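Local coordinates for protein amidase (Bacillus anthracis, PDB 5EWQ) that probably hydrolyses carboxylic amides to a carboxylate and ammonia, at residues R336-D341 with S505-P510. Residues are numbered along the deposited sequence; the frame is centred on the assembly and turned at random.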
# COMPACT_ATOMS: atom_id res chain seq x y z
N ARG A 336 24.41 4.38 1.96
CA ARG A 336 25.56 3.56 2.32
C ARG A 336 26.10 3.96 3.69
O ARG A 336 26.42 3.10 4.51
CB ARG A 336 26.67 3.68 1.27
CG ARG A 336 26.29 3.17 -0.11
CD ARG A 336 27.52 2.96 -0.97
NE ARG A 336 28.34 4.16 -1.07
CZ ARG A 336 29.43 4.26 -1.82
NH1 ARG A 336 30.11 5.40 -1.85
NH2 ARG A 336 29.85 3.22 -2.52
N LYS A 337 26.21 5.26 3.92
CA LYS A 337 26.73 5.78 5.18
C LYS A 337 25.87 5.33 6.36
O LYS A 337 26.39 4.80 7.33
CB LYS A 337 26.81 7.31 5.14
CG LYS A 337 27.20 7.94 6.46
CD LYS A 337 27.26 9.46 6.36
CE LYS A 337 27.51 10.10 7.71
NZ LYS A 337 28.79 9.63 8.32
N ASP A 338 24.56 5.55 6.25
CA ASP A 338 23.63 5.19 7.32
C ASP A 338 23.63 3.70 7.60
O ASP A 338 23.46 3.27 8.75
CB ASP A 338 22.22 5.66 6.97
CG ASP A 338 22.09 7.17 6.97
OD1 ASP A 338 22.81 7.83 7.74
OD2 ASP A 338 21.26 7.70 6.20
N LEU A 339 23.83 2.89 6.56
CA LEU A 339 23.93 1.45 6.72
C LEU A 339 25.23 1.07 7.42
O LEU A 339 25.25 0.21 8.30
CB LEU A 339 23.83 0.74 5.37
CG LEU A 339 22.45 0.71 4.71
CD1 LEU A 339 22.52 0.01 3.36
CD2 LEU A 339 21.44 0.03 5.61
N GLN A 340 26.32 1.73 7.03
CA GLN A 340 27.62 1.50 7.64
C GLN A 340 27.66 2.06 9.06
O GLN A 340 28.23 1.45 9.96
CB GLN A 340 28.73 2.12 6.80
CG GLN A 340 29.00 1.40 5.49
CD GLN A 340 30.01 2.13 4.62
OE1 GLN A 340 30.23 3.33 4.78
NE2 GLN A 340 30.62 1.41 3.69
N ASP A 341 27.07 3.24 9.24
CA ASP A 341 27.06 3.90 10.54
C ASP A 341 26.27 3.10 11.56
O ASP A 341 26.53 3.18 12.77
CB ASP A 341 26.47 5.31 10.41
CG ASP A 341 27.20 6.33 11.26
OD1 ASP A 341 27.44 7.45 10.77
OD2 ASP A 341 27.55 6.01 12.42
N SER A 505 18.97 7.03 10.72
CA SER A 505 19.02 7.90 9.54
C SER A 505 18.00 9.03 9.64
O SER A 505 18.35 10.20 9.51
CB SER A 505 18.79 7.08 8.27
OG SER A 505 17.51 6.46 8.29
N LYS A 506 16.74 8.66 9.87
CA LYS A 506 15.64 9.61 9.99
C LYS A 506 15.57 10.57 8.81
O LYS A 506 15.79 11.77 8.96
CB LYS A 506 15.76 10.41 11.30
CG LYS A 506 15.59 9.57 12.56
CD LYS A 506 15.72 10.44 13.80
CE LYS A 506 15.51 9.62 15.07
NZ LYS A 506 15.66 10.46 16.29
N ASN A 507 15.27 10.04 7.63
CA ASN A 507 15.24 10.84 6.42
C ASN A 507 13.88 11.48 6.17
O ASN A 507 13.78 12.51 5.50
CB ASN A 507 15.63 9.99 5.21
CG ASN A 507 17.01 9.40 5.33
OD1 ASN A 507 18.02 10.08 5.13
ND2 ASN A 507 17.08 8.11 5.66
N ARG A 508 12.83 10.87 6.70
CA ARG A 508 11.47 11.32 6.42
C ARG A 508 11.14 12.67 7.05
O ARG A 508 11.27 12.84 8.26
CB ARG A 508 10.45 10.28 6.89
CG ARG A 508 9.09 10.41 6.22
CD ARG A 508 8.01 9.65 6.97
NE ARG A 508 7.28 10.51 7.89
CZ ARG A 508 6.19 11.20 7.55
NH1 ARG A 508 5.71 11.12 6.31
NH2 ARG A 508 5.58 11.96 8.45
N LYS A 509 10.73 13.61 6.21
CA LYS A 509 10.24 14.90 6.68
C LYS A 509 8.77 15.07 6.30
O LYS A 509 8.38 14.75 5.17
CB LYS A 509 11.07 16.05 6.10
CG LYS A 509 12.51 16.11 6.58
CD LYS A 509 13.21 17.33 6.02
CE LYS A 509 14.64 17.43 6.52
NZ LYS A 509 15.33 18.64 5.98
N PRO A 510 7.95 15.57 7.23
CA PRO A 510 6.54 15.84 6.97
C PRO A 510 6.36 16.83 5.82
O PRO A 510 7.02 17.87 5.81
CB PRO A 510 6.03 16.43 8.29
CG PRO A 510 6.97 15.90 9.32
CD PRO A 510 8.31 15.83 8.64
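D338 and S505 form the closest CA pair, 5.8 Å apart, where helix 329-341 meets, near its C-terminal end, the loop that follows helix 491-503. CB of D338 already points at the loop, and with CG anti to the carbonyl carbon (chi1 -68°) the carboxylate comes up against the serine methylene; OD2 stands 3.3 Å from S505 CB. The serine hydroxyl lies farther off, its OG 4.5 Å from D338 OD2, and has partners of its own: the Y501 carbonyl is the chief one, and the single hydroxyl hydrogen must be shared with the E502 carbonyl. The amide of N507 approaches less closely, OD1 lying 4.2 Å from D338 OD2. K334, one helical turn before D338, joins these two oxygens, its NZ forming a salt bridge with D338 OD2 and a hydrogen bond with N507 OD1. ND2 of N507 bonds to the P470 carbonyl, and between them the two bonds set which end of the amide is O and which is N. Y501 touches D338, L339 and N507, so helix 491-503 and its loop pack together against helix 329-341, about 22 Å from the chain centre. With just 88 Å² buried, the direct contact is small and van der Waals in kind, while a polar link runs through K334.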